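Local coordinates for protein ferredoxin (Thermus aquaticus, PDB 1H98) that carries electrons between metabolic enzymes, using one [3Fe-4S] and one [4Fe-4S] cluster held in a small bacterial-type ferredoxin fold, at residues Val3-Ile9 / Trp64-Lys70; Cys8-Gln14 / Asp27-Phe32. All blocks are in the same frame, centred on the assembly; numbering follows the deposited sequence.

Interaction 1: residues Val3-Ile9 / Trp64-Lys70; sequences VICEPCI and WKSYIEK. Unlike the reference sequence in segment 3-9: Glu6 (reference Gln). With F3S (Fe3-s4 cluster), chain C.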
loop_
_atom_site.group_PDB
_atom_site.type_symbol
_atom_site.label_atom_id
_atom_site.label_comp_id
_atom_site.label_asym_id
_atom_site.label_seq_id
_atom_site.Cartn_x
_atom_site.Cartn_y
_atom_site.Cartn_z
ATOM N N VAL A 3 3.409 -2.641 0.741
ATOM C CA VAL A 3 2.438 -2.904 -0.313
ATOM C C VAL A 3 1.001 -2.866 0.196
ATOM O O VAL A 3 0.713 -3.401 1.263
ATOM C CB VAL A 3 2.711 -4.315 -0.929
ATOM C CG1 VAL A 3 1.716 -4.632 -2.038
ATOM C CG2 VAL A 3 4.153 -4.399 -1.462
ATOM N N ILE A 4 0.110 -2.209 -0.547
ATOM C CA ILE A 4 -1.301 -2.154 -0.164
ATOM C C ILE A 4 -1.980 -3.349 -0.831
ATOM O O ILE A 4 -1.962 -3.490 -2.063
ATOM C CB ILE A 4 -1.988 -0.824 -0.599
ATOM C CG1 ILE A 4 -1.393 0.353 0.185
ATOM C CG2 ILE A 4 -3.496 -0.919 -0.380
ATOM C CD1 ILE A 4 -1.979 1.705 -0.163
ATOM N N CYS A 5 -2.551 -4.221 -0.013
ATOM C CA CYS A 5 -3.191 -5.422 -0.519
ATOM C C CYS A 5 -4.710 -5.349 -0.655
ATOM O O CYS A 5 -5.318 -4.284 -0.506
ATOM C CB CYS A 5 -2.747 -6.630 0.314
ATOM S SG CYS A 5 -0.935 -6.846 0.346
ATOM N N GLU A 6 -5.313 -6.508 -0.901
ATOM C CA GLU A 6 -6.747 -6.658 -1.115
ATOM C C GLU A 6 -7.779 -5.907 -0.265
ATOM O O GLU A 6 -8.710 -5.319 -0.814
ATOM C CB GLU A 6 -7.090 -8.145 -1.128
ATOM C CG GLU A 6 -8.511 -8.447 -1.534
ATOM C CD GLU A 6 -8.681 -9.886 -1.957
ATOM O OE1 GLU A 6 -8.076 -10.283 -2.986
ATOM O OE2 GLU A 6 -9.418 -10.615 -1.259
ATOM N N PRO A 7 -7.629 -5.901 1.071
ATOM C CA PRO A 7 -8.599 -5.208 1.933
ATOM C C PRO A 7 -8.941 -3.747 1.597
ATOM O O PRO A 7 -10.015 -3.260 1.963
ATOM C CB PRO A 7 -7.967 -5.340 3.322
ATOM C CG PRO A 7 -7.231 -6.631 3.228
ATOM C CD PRO A 7 -6.566 -6.511 1.887
ATOM N N CYS A 8 -8.034 -3.054 0.914
ATOM C CA CYS A 8 -8.245 -1.652 0.548
ATOM C C CYS A 8 -9.365 -1.492 -0.474
ATOM O O CYS A 8 -10.066 -0.479 -0.474
ATOM C CB CYS A 8 -6.953 -1.039 -0.021
ATOM S SG CYS A 8 -7.028 0.752 -0.368
ATOM N N ILE A 9 -9.529 -2.494 -1.332
ATOM C CA ILE A 9 -10.547 -2.461 -2.371
ATOM C C ILE A 9 -11.939 -2.364 -1.761
ATOM O O ILE A 9 -12.315 -3.163 -0.906
ATOM C CB ILE A 9 -10.452 -3.704 -3.280
ATOM C CG1 ILE A 9 -9.062 -3.774 -3.918
ATOM C CG2 ILE A 9 -11.528 -3.656 -4.369
ATOM C CD1 ILE A 9 -8.840 -5.011 -4.766
ATOM N N TRP A 64 -1.827 -13.058 -1.223
ATOM C CA TRP A 64 -1.880 -11.714 -1.785
ATOM C C TRP A 64 -0.609 -11.252 -2.500
ATOM O O TRP A 64 -0.466 -10.066 -2.794
ATOM C CB TRP A 64 -2.258 -10.708 -0.694
ATOM C CG TRP A 64 -3.674 -10.835 -0.224
ATOM C CD1 TRP A 64 -4.710 -11.429 -0.889
ATOM C CD2 TRP A 64 -4.214 -10.368 1.018
ATOM N NE1 TRP A 64 -5.858 -11.366 -0.136
ATOM C CE2 TRP A 64 -5.581 -10.720 1.040
ATOM C CE3 TRP A 64 -3.671 -9.690 2.119
ATOM C CZ2 TRP A 64 -6.415 -10.418 2.122
ATOM C CZ3 TRP A 64 -4.500 -9.391 3.191
ATOM C CH2 TRP A 64 -5.855 -9.756 3.185
ATOM N N LYS A 65 0.272 -12.188 -2.848
ATOM C CA LYS A 65 1.529 -11.855 -3.528
ATOM C C LYS A 65 1.329 -11.055 -4.807
ATOM O O LYS A 65 2.169 -10.231 -5.164
ATOM C CB LYS A 65 2.325 -13.121 -3.849
ATOM C CG LYS A 65 2.681 -13.953 -2.623
ATOM C CD LYS A 65 3.916 -13.450 -1.896
ATOM C CE LYS A 65 5.173 -13.924 -2.606
ATOM N NZ LYS A 65 6.432 -13.600 -1.873
ATOM N N SER A 66 0.211 -11.284 -5.487
ATOM C CA SER A 66 -0.090 -10.580 -6.730
ATOM C C SER A 66 -0.192 -9.061 -6.547
ATOM O O SER A 66 -0.025 -8.302 -7.507
ATOM C CB SER A 66 -1.388 -11.107 -7.342
ATOM O OG SER A 66 -2.500 -10.815 -6.514
ATOM N N TYR A 67 -0.472 -8.616 -5.324
ATOM C CA TYR A 67 -0.590 -7.191 -5.060
ATOM C C TYR A 67 0.736 -6.442 -5.129
ATOM O O TYR A 67 0.757 -5.224 -5.322
ATOM C CB TYR A 67 -1.320 -6.941 -3.744
ATOM C CG TYR A 67 -2.803 -7.194 -3.885
ATOM C CD1 TYR A 67 -3.340 -8.457 -3.645
ATOM C CD2 TYR A 67 -3.661 -6.184 -4.330
ATOM C CE1 TYR A 67 -4.691 -8.713 -3.852
ATOM C CE2 TYR A 67 -5.013 -6.431 -4.543
ATOM C CZ TYR A 67 -5.520 -7.696 -4.303
ATOM O OH TYR A 67 -6.846 -7.963 -4.533
ATOM N N ILE A 68 1.845 -7.168 -5.030
ATOM C CA ILE A 68 3.156 -6.537 -5.128
ATOM C C ILE A 68 3.287 -5.965 -6.549
ATOM O O ILE A 68 3.567 -4.769 -6.731
ATOM C CB ILE A 68 4.295 -7.549 -4.860
ATOM C CG1 ILE A 68 4.233 -8.043 -3.411
ATOM C CG2 ILE A 68 5.649 -6.914 -5.166
ATOM C CD1 ILE A 68 5.134 -9.239 -3.117
ATOM N N GLU A 69 3.025 -6.803 -7.550
ATOM C CA GLU A 69 3.111 -6.367 -8.938
ATOM C C GLU A 69 2.021 -5.353 -9.281
ATOM O O GLU A 69 2.252 -4.442 -10.076
ATOM C CB GLU A 69 3.068 -7.561 -9.896
ATOM C CG GLU A 69 3.280 -7.199 -11.375
ATOM C CD GLU A 69 4.571 -6.414 -11.650
ATOM O OE1 GLU A 69 5.565 -6.576 -10.910
ATOM O OE2 GLU A 69 4.595 -5.633 -12.629
ATOM N N LYS A 70 0.843 -5.498 -8.676
ATOM C CA LYS A 70 -0.249 -4.556 -8.921
ATOM C C LYS A 70 0.161 -3.140 -8.508
ATOM O O LYS A 70 -0.050 -2.188 -9.255
ATOM C CB LYS A 70 -1.519 -4.971 -8.171
ATOM C CG LYS A 70 -2.720 -4.112 -8.530
ATOM C CD LYS A 70 -3.970 -4.530 -7.791
ATOM C CE LYS A 70 -5.143 -3.644 -8.198
ATOM N NZ LYS A 70 -6.395 -3.979 -7.469
HETATM FE FE1 F3S C . -4.989 3.383 3.076
HETATM FE FE3 F3S C . -6.626 1.654 1.607
HETATM FE FE4 F3S C . -6.214 1.265 4.318
HETATM S S1 F3S C . -6.513 3.947 1.428
HETATM S S2 F3S C . -6.016 3.425 5.123
HETATM S S3 F3S C . -4.586 1.134 2.648
HETATM S S4 F3S C . -8.206 1.109 3.183
#
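Trp64 and Tyr67 lay their rings against Cys5, Glu6 and Pro7: the turn into helix 66-74 (Trp64) and the first turn of that helix (Tyr67) pack on the end of strand 2-4 of the ferredoxin fold and on the 3-10 turn leading from it to the cluster ligand Cys8. Glu6, an exposed residue, touches both rings. Its CB lies over one face of the Trp64 indole, 3.8 Å from the centroid of the five-membered ring, a CH-pi contact, and also touches Tyr67 CZ. CG passes beside the phenol oxygen; CD comes to 3.7 Å from Trp64 NE1; and OE1 comes to 3.0 Å from Tyr67 OH, within hydrogen-bonding distance. With CG anti to the backbone N (chi1 -172°), the extended chain runs past the phenol oxygen and brings the carboxylate beside both Tyr67 OH and Trp64 NE1. Pro7 takes the other half of the indole: the compact, rigid proline ring offers its methylenes to the broad aromatic, CD in a CH-pi contact over the six-membered ring on the same face as Glu6 CB, and CG 3.4 Å from Trp64 CH2. Replacing Trp64 by an alanine is likely to uncover Glu6 CB and Pro7 CD and open a gap beside Cys5 CB. The Tyr67 ring is spread over the backbone instead, with Glu6 N 3.5 Å above its centre. Nearer the strand, small apolar side chains fit the helix: Cys5 SG lies 4.1 Å from Tyr67 CB, and the Val3 and Ile68 side chains cross at about a right angle, CG2 against CG1. Asn71 ND2 joins the two sides through hydrogen bonds to Ile4 O and Tyr67 O. At the far end, Ile9 CD1 meets the edge of the Tyr67 ring, 4.1 Å from CE2.

Interaction 2: residues Cys8-Gln14 / Asp27-Phe32; sequences CIGVKDQ and DGGDQF. With F3S (Fe3-s4 cluster), chain C.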
loop_
_atom_site.group_PDB
_atom_site.type_symbol
_atom_site.label_atom_id
_atom_site.label_comp_id
_atom_site.label_asym_id
_atom_site.label_seq_id
_atom_site.Cartn_x
_atom_site.Cartn_y
_atom_site.Cartn_z
ATOM N N CYS A 8 -8.034 -3.054 0.914
ATOM C CA CYS A 8 -8.245 -1.652 0.548
ATOM C C CYS A 8 -9.365 -1.492 -0.474
ATOM O O CYS A 8 -10.066 -0.479 -0.474
ATOM C CB CYS A 8 -6.953 -1.039 -0.021
ATOM S SG CYS A 8 -7.028 0.752 -0.368
ATOM N N ILE A 9 -9.529 -2.494 -1.332
ATOM C CA ILE A 9 -10.547 -2.461 -2.371
ATOM C C ILE A 9 -11.939 -2.364 -1.761
ATOM O O ILE A 9 -12.315 -3.163 -0.906
ATOM C CB ILE A 9 -10.452 -3.704 -3.280
ATOM C CG1 ILE A 9 -9.062 -3.774 -3.918
ATOM C CG2 ILE A 9 -11.528 -3.656 -4.369
ATOM C CD1 ILE A 9 -8.840 -5.011 -4.766
ATOM N N GLY A 10 -12.698 -1.370 -2.201
ATOM C CA GLY A 10 -14.038 -1.181 -1.683
ATOM C C GLY A 10 -14.046 -0.412 -0.379
ATOM O O GLY A 10 -15.110 -0.165 0.183
ATOM N N VAL A 11 -12.870 -0.026 0.109
ATOM C CA VAL A 11 -12.773 0.716 1.360
ATOM C C VAL A 11 -12.100 2.069 1.153
ATOM O O VAL A 11 -12.700 3.103 1.422
ATOM C CB VAL A 11 -12.013 -0.091 2.434
ATOM C CG1 VAL A 11 -11.896 0.717 3.725
ATOM C CG2 VAL A 11 -12.736 -1.406 2.698
ATOM N N LYS A 12 -10.860 2.054 0.673
ATOM C CA LYS A 12 -10.096 3.277 0.422
ATOM C C LYS A 12 -10.250 4.301 1.545
ATOM O O LYS A 12 -10.521 5.478 1.302
ATOM C CB LYS A 12 -10.496 3.881 -0.927
ATOM C CG LYS A 12 -10.217 2.958 -2.102
ATOM C CD LYS A 12 -10.721 3.521 -3.423
ATOM C CE LYS A 12 -9.988 4.793 -3.811
ATOM N NZ LYS A 12 -10.443 5.318 -5.127
ATOM N N ASP A 13 -10.012 3.845 2.771
ATOM C CA ASP A 13 -10.136 4.680 3.960
ATOM C C ASP A 13 -9.272 5.936 3.935
ATOM O O ASP A 13 -9.682 6.979 4.439
ATOM C CB ASP A 13 -9.822 3.856 5.208
ATOM C CG ASP A 13 -9.895 4.676 6.471
ATOM O OD1 ASP A 13 -11.000 4.825 7.034
ATOM O OD2 ASP A 13 -8.843 5.182 6.894
ATOM N N GLN A 14 -8.049 5.802 3.430
ATOM C CA GLN A 14 -7.092 6.903 3.308
ATOM C C GLN A 14 -6.382 7.411 4.561
ATOM O O GLN A 14 -5.604 8.362 4.476
ATOM C CB GLN A 14 -7.698 8.064 2.512
ATOM C CG GLN A 14 -8.036 7.686 1.076
ATOM C CD GLN A 14 -8.939 8.697 0.391
ATOM O OE1 GLN A 14 -8.541 9.834 0.143
ATOM N NE2 GLN A 14 -10.157 8.278 0.065
ATOM N N ASP A 27 -3.861 7.353 -5.305
ATOM C CA ASP A 27 -5.139 6.786 -5.719
ATOM C C ASP A 27 -4.947 5.967 -6.992
ATOM O O ASP A 27 -4.557 6.503 -8.027
ATOM C CB ASP A 27 -6.145 7.921 -5.971
ATOM C CG ASP A 27 -7.571 7.425 -6.158
ATOM O OD1 ASP A 27 -7.794 6.213 -6.351
ATOM O OD2 ASP A 27 -8.490 8.261 -6.110
ATOM N N GLY A 28 -5.249 4.674 -6.917
ATOM C CA GLY A 28 -5.098 3.812 -8.072
ATOM C C GLY A 28 -6.419 3.342 -8.651
ATOM O O GLY A 28 -6.458 2.368 -9.401
ATOM N N GLY A 29 -7.508 4.018 -8.300
ATOM C CA GLY A 29 -8.809 3.632 -8.814
ATOM C C GLY A 29 -9.571 2.753 -7.845
ATOM O O GLY A 29 -10.279 3.261 -6.977
ATOM N N ASP A 30 -9.415 1.438 -7.959
ATOM C CA ASP A 30 -10.119 0.530 -7.058
ATOM C C ASP A 30 -9.464 0.422 -5.677
ATOM O O ASP A 30 -10.050 -0.132 -4.747
ATOM C CB ASP A 30 -10.316 -0.852 -7.705
ATOM C CG ASP A 30 -9.013 -1.628 -7.905
ATOM O OD1 ASP A 30 -7.905 -1.040 -7.887
ATOM O OD2 ASP A 30 -9.114 -2.858 -8.100
ATOM N N GLN A 31 -8.264 0.980 -5.546
ATOM C CA GLN A 31 -7.532 0.965 -4.284
ATOM C C GLN A 31 -6.405 1.987 -4.368
ATOM O O GLN A 31 -6.113 2.510 -5.447
ATOM C CB GLN A 31 -6.916 -0.421 -4.031
ATOM C CG GLN A 31 -5.837 -0.837 -5.046
ATOM C CD GLN A 31 -5.052 -2.077 -4.613
ATOM O OE1 GLN A 31 -5.362 -3.196 -5.012
ATOM N NE2 GLN A 31 -4.023 -1.872 -3.804
ATOM N N PHE A 32 -5.828 2.326 -3.223
ATOM C CA PHE A 32 -4.684 3.227 -3.204
ATOM C C PHE A 32 -3.477 2.301 -3.353
ATOM O O PHE A 32 -3.607 1.084 -3.204
ATOM C CB PHE A 32 -4.622 4.019 -1.896
ATOM C CG PHE A 32 -5.306 5.354 -1.971
ATOM C CD1 PHE A 32 -6.691 5.441 -2.097
ATOM C CD2 PHE A 32 -4.564 6.527 -1.969
ATOM C CE1 PHE A 32 -7.327 6.683 -2.227
ATOM C CE2 PHE A 32 -5.189 7.776 -2.101
ATOM C CZ PHE A 32 -6.574 7.848 -2.231
HETATM FE FE1 F3S C . -4.989 3.383 3.076
HETATM FE FE3 F3S C . -6.626 1.654 1.607
HETATM FE FE4 F3S C . -6.214 1.265 4.318
HETATM S S1 F3S C . -6.513 3.947 1.428
HETATM S S2 F3S C . -6.016 3.425 5.123
HETATM S S3 F3S C . -4.586 1.134 2.648
HETATM S S4 F3S C . -8.206 1.109 3.183
HETATM O O HOH W 1 -12.766 0.467 -4.313
#
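A surface contact between two loops, part polar and part apolar, joins the binding loop of the [3Fe-4S] cluster to the turn between the antiparallel strands 25-27 and 32-34. Lys12 carries its polar half. The chain bends at chi3 (65°), and NZ gives a hydrogen bond to Gly29 O at 2.8 Å and a salt bridge to Asp27 OD1 at 3.1 Å, so a long, flexible cation spans the two loops. Asp27 OD1 also accepts from Gly29 N, forming an Asx turn; the two donors approach from opposite faces of the carboxylate plane. The aliphatic Lys12 CE rests 3.6 Å from Phe32 CE1. Gln14 CG meets the same ring atom, while its NE2 bonds back to Lys12 O and the amide lies 21° from the ring plane. Phe32 CB packs against cluster sulfur S1. Ile9 CA points its hydrogen at Asp30 O, and a water links that oxygen to Gly10 N. Cys8 SG, bound to iron FE3 at 2.2 Å, accepts from Phe32 N at 3.5 Å in a nearly straight bond (172°). Such an N-H...S bond to a ligand thiolate is likely to draw off some of its negative charge and so favour the reduced cluster.

Interaction 2 is nested inside the chain loop closed by interaction 1; their centres are 11 Å apart, and they share Cys8 and Ile9. Lys70 of the helix in interaction 1 joins them directly: its NZ lies 3.0 Å from Asp30 OD2, a salt bridge, and 2.8 Å from Gln31 OE1, a probable hydrogen bond. Gln31 NE2 gives hydrogen bonds to Ile4 O and to Phe32 O, so one amide ties the strand hairpin to both helix and first strand. Each contact also reaches the [3Fe-4S] cluster: Ile4 CG2 packs 3.8 Å from sulfur S3, while in 8-14 Gln14 N approaches S1 to 3.1 Å. Cys16 and Cys49 complete the cluster's cysteine ligands.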